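Local coordinates for protein Poly(A) RNA polymerase GLD2 (Rattus norvegicus, PDB 6LBK) that probably acts as a cytoplasmic poly(A) RNA polymerase, adding successive AMP units from ATP to the 3' ends of selected RNAs, at residues E58-C63 and R199-V204; F298-Q303 and Q345-I350; M319-R322 and I326-E329. The protein carries 1 engineered substitution. All blocks are in the same frame, centred on the assembly; numbering follows the deposited sequence.

Overall arrangement
Contact 1 closes before contact 2 opens, and both segments of contact 3 lie between those of contact 2. Contact 1 joins helix 51-63 to helix 200-213. Contact 3 and the first segment of contact 2 lie in the PAP-associated region; the second segment of contact 2 is on helix 344-363, the last helix. The centres of contacts 2 and 3 are about 12 Å apart, and they touch where Ile326 meets Trp300 and Phe347. The centre of contact 1 is about 26 Å from that of contact 2 and about 30 Å from that of contact 3. Contact 1 thus draws distant parts of the sequence together, while contacts 2 and 3 form one continuous patch linking a small three-stranded sheet to helix 344-363.

Contact 1: E58-C63 and R199-V204; sequences ELFETC and RVRPLV
Phe60 meets Pro202 and Arg201, and these three residues make the whole contact between helix 51-63 and helix 200-213. The apolar part is a CH-pi contact. Pro202 lies over one face of the Phe60 ring, with its CG 3.9 Å from the ring centroid. That atom is 23° off the ring normal and leans toward the rim. Its closest ring atom is Phe60 CD2, 3.6 Å from Pro202 CG. Phe60 CG stands anti to the backbone N (chi1 174°), which carries the ring away from its own helix and across to the proline.

The contact with Arg201 is of a different kind. The guanidinium comes to the edge of the Phe60 ring and turns one of its own faces toward that edge. The two planes are 75° apart. Arg201 NH1 is 3.4 Å from Phe60 CZ. The Arg201 chain bends at chi3, and Arg201 CB also lies near the far end of the ring. The polar end is held by other bonds. Arg201 NE donates to Gly102 O, and Arg201 NH2 bonds Gln64 OE1, just past the end of helix 51-63.

Phe60 belongs to the central palm domain region. The contact lies away from Asp109 and Asp111, the probable ligands of the catalytic magnesium. Pro202 also touches Leu283 of helix 283-297, and Leu203 touches Leu287 of the same helix, so helix 200-213 packs against both helix 51-63 and helix 283-297.

The chemistry is that of a buried aromatic ring with a proline on its face and a charged group at its edge. Apolar packing joins the two helices, while the hydrogen bonds of the guanidinium probably fix its orientation against the ring.

Contact 2: F298-Q303 and Q345-I350; sequences FDWNTQ and QKFDMI
Trp300 and Phe347 form a T-shaped (edge-to-face) aromatic pair. The edge of Phe347 points at the face of the Trp300 five-membered ring. The centroids are 5.2 Å apart and the planes stand at 88°. Phe347 CE1 lies 3.9 Å from Trp300 CG, above the indole but toward its rim. Phe347 CZ is 3.7 Å from Trp300 CB, which sits near the plane of the phenyl ring. Phe347 CG is anti to the backbone N (chi1 180°), which extends the ring from helix 344-363 to the indole.

The opposite face of Trp300 is covered by Phe298 CD2, so the indole is held between two phenyl rings. Phe347 also stacks with Tyr325. Asn301 OD1 lies near the plane of the Phe347 ring, at its edge, 4.3 Å from Phe347 CZ.

The loop that carries Trp300 is shaped by Asp299. Its OD1 accepts from Asn301 N at 3.3 Å, an Asx turn, and its OD2 bonds Thr302 OG1 at 2.8 Å. These Asp299 bonds stay within the loop and do not reach the helix. The contact itself is aromatic and apolar. It ties the loop after helix 283-297 to the C-terminal helix through buried rings.

Contact 3: M319-R322 and I326-E329; sequences MEWR and ICVE
Trp321 turns its indole toward Cys327 through a chi1 of -33°, away from the usual staggered values, with CG anti to the carbonyl carbon. Cys327 has a chi1 of -64°, which also puts its SG anti to its own carbonyl carbon. Together these torsions make a Cys sulfur-aromatic contact. It lies in the PAP-associated part of the polymerase, beside strand 328-329, a short, weakly bonded edge strand of a small three-stranded mixed sheet.

Cys327 SG is 4.9 Å from the centroid of the Trp321 six-membered ring and 73° off its normal, an oblique approach. Much of the touching is done by the CE3 corner of the indole. Cys327 SG and Cys327 CB both come to 3.6 Å from Trp321 CE3. Cys327 CB then leans on toward Trp321 CZ3, at 3.9 Å.

The benzo side of the indole follows the backbone of the second segment. Val328 O lies at the ring edge, near its plane, 4.2 Å from Trp321 CZ3. One residue further on, Glu329 CA approaches Trp321 CH2. The side chain of Glu329 runs on to Ser306, where its OE2 is hydrogen-bonded to Ser306 OG.

The sheet holds the second segment in place. Cys327 and Glu329 both make backbone hydrogen bonds with Ile305 of strand 303-306, which runs parallel to strand 328-329. Met304 of that strand touches both Trp321 and Cys327. On the Trp321 side, Pro316 and Asn336 add to the packing. The contact thus fastens the loop after strand 311-314 against the sheet by a buried tryptophan. Within that loop, Glu320 CB stands 4.2 Å above the indole plane of Trp321, over one face and offset toward the rim.

Contact 1: E58-C63 and R199-V204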
# COMPACT_ATOMS: atom_id res chain seq x y z
N GLU A 58 18.72 -8.45 0.35
CA GLU A 58 18.66 -9.44 1.43
C GLU A 58 17.39 -9.26 2.26
O GLU A 58 16.68 -10.23 2.56
CB GLU A 58 19.91 -9.33 2.31
CG GLU A 58 20.96 -10.40 2.06
CD GLU A 58 22.31 -10.09 2.73
OE1 GLU A 58 22.34 -9.93 3.97
OE2 GLU A 58 23.34 -10.04 2.02
N LEU A 59 17.09 -8.02 2.64
CA LEU A 59 15.87 -7.74 3.39
C LEU A 59 14.63 -8.04 2.54
O LEU A 59 13.63 -8.58 3.03
CB LEU A 59 15.86 -6.28 3.85
CG LEU A 59 14.67 -5.83 4.69
CD1 LEU A 59 14.81 -6.36 6.09
CD2 LEU A 59 14.58 -4.33 4.70
N PHE A 60 14.69 -7.69 1.25
CA PHE A 60 13.58 -7.97 0.36
C PHE A 60 13.28 -9.46 0.31
O PHE A 60 12.14 -9.88 0.51
CB PHE A 60 13.88 -7.43 -1.04
CG PHE A 60 12.85 -7.80 -2.04
CD1 PHE A 60 11.50 -7.55 -1.79
CD2 PHE A 60 13.22 -8.40 -3.23
CE1 PHE A 60 10.51 -7.91 -2.70
CE2 PHE A 60 12.25 -8.75 -4.16
CZ PHE A 60 10.89 -8.51 -3.89
N GLU A 61 14.31 -10.27 0.09
CA GLU A 61 14.10 -11.69 -0.13
C GLU A 61 13.70 -12.41 1.15
O GLU A 61 12.93 -13.38 1.09
CB GLU A 61 15.38 -12.28 -0.69
CG GLU A 61 15.78 -11.69 -2.01
CD GLU A 61 16.55 -12.66 -2.85
OE1 GLU A 61 17.74 -12.38 -3.13
OE2 GLU A 61 15.97 -13.71 -3.20
N THR A 62 14.17 -11.95 2.32
CA THR A 62 13.73 -12.63 3.54
C THR A 62 12.38 -12.13 4.06
O THR A 62 11.67 -12.91 4.73
CB THR A 62 14.81 -12.54 4.63
OG1 THR A 62 15.11 -11.17 4.92
CG2 THR A 62 16.09 -13.27 4.19
N CYS A 63 11.95 -10.91 3.73
CA CYS A 63 10.68 -10.42 4.25
C CYS A 63 9.54 -10.42 3.23
O CYS A 63 8.38 -10.30 3.64
CB CYS A 63 10.82 -9.00 4.82
SG CYS A 63 11.86 -8.87 6.28
N ARG A 199 13.01 -3.24 -9.58
CA ARG A 199 13.43 -2.44 -8.43
C ARG A 199 12.26 -1.91 -7.63
O ARG A 199 12.46 -1.49 -6.48
CB ARG A 199 14.31 -1.27 -8.88
CG ARG A 199 15.70 -1.67 -9.34
CD ARG A 199 16.44 -0.52 -9.97
NE ARG A 199 15.92 -0.26 -11.31
CZ ARG A 199 16.36 0.69 -12.13
NH1 ARG A 199 17.34 1.50 -11.77
NH2 ARG A 199 15.79 0.83 -13.33
N VAL A 200 11.06 -1.87 -8.20
CA VAL A 200 9.94 -1.24 -7.50
C VAL A 200 9.63 -1.98 -6.21
O VAL A 200 9.41 -1.37 -5.16
CB VAL A 200 8.71 -1.14 -8.41
CG1 VAL A 200 7.55 -0.60 -7.61
CG2 VAL A 200 9.00 -0.25 -9.63
N ARG A 201 9.62 -3.32 -6.25
CA ARG A 201 9.23 -4.07 -5.06
C ARG A 201 10.29 -4.05 -3.96
O ARG A 201 9.92 -3.81 -2.79
CB ARG A 201 8.83 -5.50 -5.43
CG ARG A 201 7.39 -5.58 -6.01
CD ARG A 201 7.04 -6.97 -6.58
NE ARG A 201 6.79 -7.95 -5.52
CZ ARG A 201 7.51 -9.05 -5.32
NH1 ARG A 201 8.52 -9.35 -6.13
NH2 ARG A 201 7.22 -9.86 -4.32
N PRO A 202 11.59 -4.27 -4.23
CA PRO A 202 12.59 -4.12 -3.15
C PRO A 202 12.60 -2.74 -2.52
O PRO A 202 12.72 -2.61 -1.29
CB PRO A 202 13.92 -4.43 -3.85
CG PRO A 202 13.55 -5.31 -4.99
CD PRO A 202 12.21 -4.79 -5.47
N LEU A 203 12.46 -1.70 -3.34
CA LEU A 203 12.50 -0.35 -2.80
C LEU A 203 11.29 -0.10 -1.92
O LEU A 203 11.41 0.42 -0.80
CB LEU A 203 12.53 0.66 -3.93
CG LEU A 203 12.82 2.05 -3.37
CD1 LEU A 203 14.36 2.16 -3.07
CD2 LEU A 203 12.29 3.21 -4.22
N VAL A 204 10.11 -0.46 -2.41
CA VAL A 204 8.90 -0.24 -1.64
C VAL A 204 8.97 -0.99 -0.32
O VAL A 204 8.56 -0.47 0.73
CB VAL A 204 7.67 -0.63 -2.47
CG1 VAL A 204 6.48 -0.94 -1.57
CG2 VAL A 204 7.32 0.50 -3.49

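Contact 2: F298-Q303 and Q345-I350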
# COMPACT_ATOMS: atom_id res chain seq x y z
N PHE A 298 10.51 18.36 -2.14
CA PHE A 298 9.08 18.30 -2.40
C PHE A 298 8.31 19.21 -1.45
O PHE A 298 8.31 18.98 -0.24
CB PHE A 298 8.54 16.87 -2.27
CG PHE A 298 7.02 16.78 -2.38
CD1 PHE A 298 6.38 16.96 -3.59
CD2 PHE A 298 6.24 16.52 -1.26
CE1 PHE A 298 5.00 16.88 -3.69
CE2 PHE A 298 4.85 16.43 -1.36
CZ PHE A 298 4.23 16.61 -2.57
N ASP A 299 7.58 20.15 -2.03
CA ASP A 299 6.86 21.19 -1.29
C ASP A 299 5.47 20.68 -0.88
O ASP A 299 4.49 20.77 -1.63
CB ASP A 299 6.78 22.46 -2.13
CG ASP A 299 6.28 23.64 -1.35
OD1 ASP A 299 6.12 23.50 -0.12
OD2 ASP A 299 6.08 24.72 -1.96
N TRP A 300 5.40 20.12 0.33
CA TRP A 300 4.14 19.64 0.89
C TRP A 300 3.05 20.71 0.81
O TRP A 300 1.87 20.38 0.64
CB TRP A 300 4.33 19.27 2.36
CG TRP A 300 5.58 18.56 2.66
CD1 TRP A 300 6.74 19.12 3.09
CD2 TRP A 300 5.83 17.15 2.56
NE1 TRP A 300 7.69 18.15 3.28
CE2 TRP A 300 7.16 16.93 2.95
CE3 TRP A 300 5.04 16.05 2.18
CZ2 TRP A 300 7.73 15.67 2.97
CZ3 TRP A 300 5.62 14.79 2.20
CH2 TRP A 300 6.94 14.61 2.60
N ASN A 301 3.43 21.98 0.98
CA ASN A 301 2.47 23.05 1.19
C ASN A 301 1.82 23.54 -0.09
O ASN A 301 0.78 24.19 -0.02
CB ASN A 301 3.14 24.23 1.91
CG ASN A 301 3.88 23.80 3.17
OD1 ASN A 301 4.01 22.61 3.46
ND2 ASN A 301 4.36 24.77 3.92
N THR A 302 2.39 23.24 -1.25
CA THR A 302 1.81 23.72 -2.50
C THR A 302 1.38 22.62 -3.46
O THR A 302 0.56 22.90 -4.35
CB THR A 302 2.79 24.64 -3.23
OG1 THR A 302 3.97 23.89 -3.55
CG2 THR A 302 3.17 25.83 -2.34
N GLN A 303 1.89 21.40 -3.32
CA GLN A 303 1.65 20.39 -4.35
C GLN A 303 1.07 19.09 -3.79
O GLN A 303 1.18 18.77 -2.61
CB GLN A 303 2.90 20.08 -5.17
CG GLN A 303 3.19 21.16 -6.19
CD GLN A 303 4.11 20.68 -7.28
OE1 GLN A 303 5.02 19.90 -7.03
NE2 GLN A 303 3.88 21.17 -8.50
N GLN A 345 2.68 18.37 15.03
CA GLN A 345 3.69 17.50 15.63
C GLN A 345 3.96 16.26 14.78
O GLN A 345 5.12 15.92 14.51
CB GLN A 345 3.24 17.13 17.05
CG GLN A 345 4.27 16.42 17.90
CD GLN A 345 4.33 14.93 17.59
OE1 GLN A 345 3.30 14.30 17.31
NE2 GLN A 345 5.53 14.36 17.62
N LYS A 346 2.90 15.57 14.31
CA LYS A 346 3.10 14.37 13.50
C LYS A 346 3.69 14.71 12.13
O LYS A 346 4.59 14.00 11.64
CB LYS A 346 1.77 13.62 13.33
CG LYS A 346 1.16 13.12 14.64
CD LYS A 346 2.00 12.01 15.26
CE LYS A 346 1.39 11.52 16.57
NZ LYS A 346 0.03 10.95 16.39
N PHE A 347 3.18 15.76 11.48
CA PHE A 347 3.74 16.23 10.21
C PHE A 347 5.23 16.50 10.33
O PHE A 347 6.03 16.07 9.48
CB PHE A 347 2.97 17.50 9.78
CG PHE A 347 3.45 18.10 8.48
CD1 PHE A 347 3.88 17.31 7.43
CD2 PHE A 347 3.38 19.48 8.30
CE1 PHE A 347 4.29 17.88 6.24
CE2 PHE A 347 3.78 20.05 7.11
CZ PHE A 347 4.23 19.27 6.09
N ASP A 348 5.63 17.18 11.41
CA ASP A 348 7.04 17.42 11.67
C ASP A 348 7.78 16.12 11.90
O ASP A 348 8.92 15.96 11.46
CB ASP A 348 7.22 18.33 12.88
CG ASP A 348 6.68 19.73 12.64
OD1 ASP A 348 6.49 20.08 11.45
OD2 ASP A 348 6.47 20.50 13.61
N MET A 349 7.16 15.17 12.60
CA MET A 349 7.82 13.89 12.80
C MET A 349 8.21 13.28 11.46
O MET A 349 9.35 12.84 11.26
CB MET A 349 6.92 12.96 13.62
CG MET A 349 7.61 11.72 14.15
SD MET A 349 6.50 10.48 14.88
CE MET A 349 5.52 11.49 15.98
N ILE A 350 7.29 13.31 10.49
CA ILE A 350 7.59 12.82 9.15
C ILE A 350 8.75 13.62 8.54
O ILE A 350 9.73 13.04 8.04
CB ILE A 350 6.35 12.88 8.24
CG1 ILE A 350 5.07 12.46 8.98
CG2 ILE A 350 6.53 12.02 7.02
CD1 ILE A 350 4.85 10.99 9.08

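Contact 3: M319-R322 and I326-E329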
# COMPACT_ATOMS: atom_id res chain seq x y z
N MET A 319 -12.22 22.22 -1.22
CA MET A 319 -12.16 22.23 0.27
C MET A 319 -11.46 21.00 0.85
O MET A 319 -11.04 21.06 2.01
CB MET A 319 -13.53 22.50 0.91
CG MET A 319 -14.08 23.85 0.49
SD MET A 319 -12.78 25.05 0.04
CE MET A 319 -13.71 26.10 -1.08
N GLU A 320 -11.35 19.92 0.10
CA GLU A 320 -10.64 18.74 0.63
C GLU A 320 -9.18 19.10 0.92
O GLU A 320 -8.70 18.72 1.98
CB GLU A 320 -10.71 17.59 -0.38
CG GLU A 320 -12.10 16.99 -0.56
CD GLU A 320 -12.68 16.19 0.59
OE1 GLU A 320 -13.09 15.04 0.35
OE2 GLU A 320 -12.75 16.71 1.71
N TRP A 321 -8.52 19.87 0.06
CA TRP A 321 -7.07 20.12 0.28
C TRP A 321 -6.79 21.46 0.97
O TRP A 321 -5.62 21.80 1.07
CB TRP A 321 -6.35 20.09 -1.06
CG TRP A 321 -6.91 19.13 -2.06
CD1 TRP A 321 -7.82 19.40 -3.02
CD2 TRP A 321 -6.56 17.74 -2.22
NE1 TRP A 321 -8.09 18.29 -3.76
CE2 TRP A 321 -7.33 17.25 -3.29
CE3 TRP A 321 -5.70 16.87 -1.56
CZ2 TRP A 321 -7.24 15.93 -3.72
CZ3 TRP A 321 -5.61 15.57 -1.99
CH2 TRP A 321 -6.37 15.11 -3.05
N ARG A 322 -7.79 22.16 1.47
CA ARG A 322 -7.49 23.51 1.99
C ARG A 322 -6.48 23.52 3.15
O ARG A 322 -5.54 24.30 3.07
CB ARG A 322 -8.78 24.24 2.39
CG ARG A 322 -8.73 25.75 2.19
CD ARG A 322 -10.08 26.34 1.82
NE ARG A 322 -11.07 26.03 2.83
CZ ARG A 322 -11.26 26.72 3.95
NH1 ARG A 322 -10.53 27.80 4.21
NH2 ARG A 322 -12.19 26.35 4.81
N ILE A 326 -0.29 17.04 3.96
CA ILE A 326 0.20 16.15 2.92
C ILE A 326 -0.98 15.84 2.01
O ILE A 326 -2.09 15.58 2.49
CB ILE A 326 0.82 14.88 3.52
CG1 ILE A 326 1.90 15.24 4.54
CG2 ILE A 326 1.46 13.98 2.44
CD1 ILE A 326 2.65 14.06 5.07
N CYS A 327 -0.75 15.95 0.69
CA CYS A 327 -1.78 15.75 -0.33
C CYS A 327 -1.32 14.71 -1.35
O CYS A 327 -0.50 15.01 -2.22
CB CYS A 327 -2.11 17.05 -1.03
SG CYS A 327 -2.83 18.30 0.02
N VAL A 328 -1.84 13.49 -1.26
CA VAL A 328 -1.60 12.43 -2.24
C VAL A 328 -2.94 12.06 -2.91
O VAL A 328 -3.90 11.72 -2.22
CB VAL A 328 -0.96 11.21 -1.58
CG1 VAL A 328 -0.55 10.19 -2.62
CG2 VAL A 328 0.20 11.63 -0.70
N GLU A 329 -3.02 12.21 -4.24
CA GLU A 329 -4.26 11.98 -4.96
C GLU A 329 -4.50 10.48 -5.15
O GLU A 329 -3.66 9.78 -5.72
CB GLU A 329 -4.24 12.68 -6.32
CG GLU A 329 -5.55 12.56 -7.12
CD GLU A 329 -5.43 13.01 -8.59
OE1 GLU A 329 -6.30 13.78 -9.06
OE2 GLU A 329 -4.48 12.58 -9.28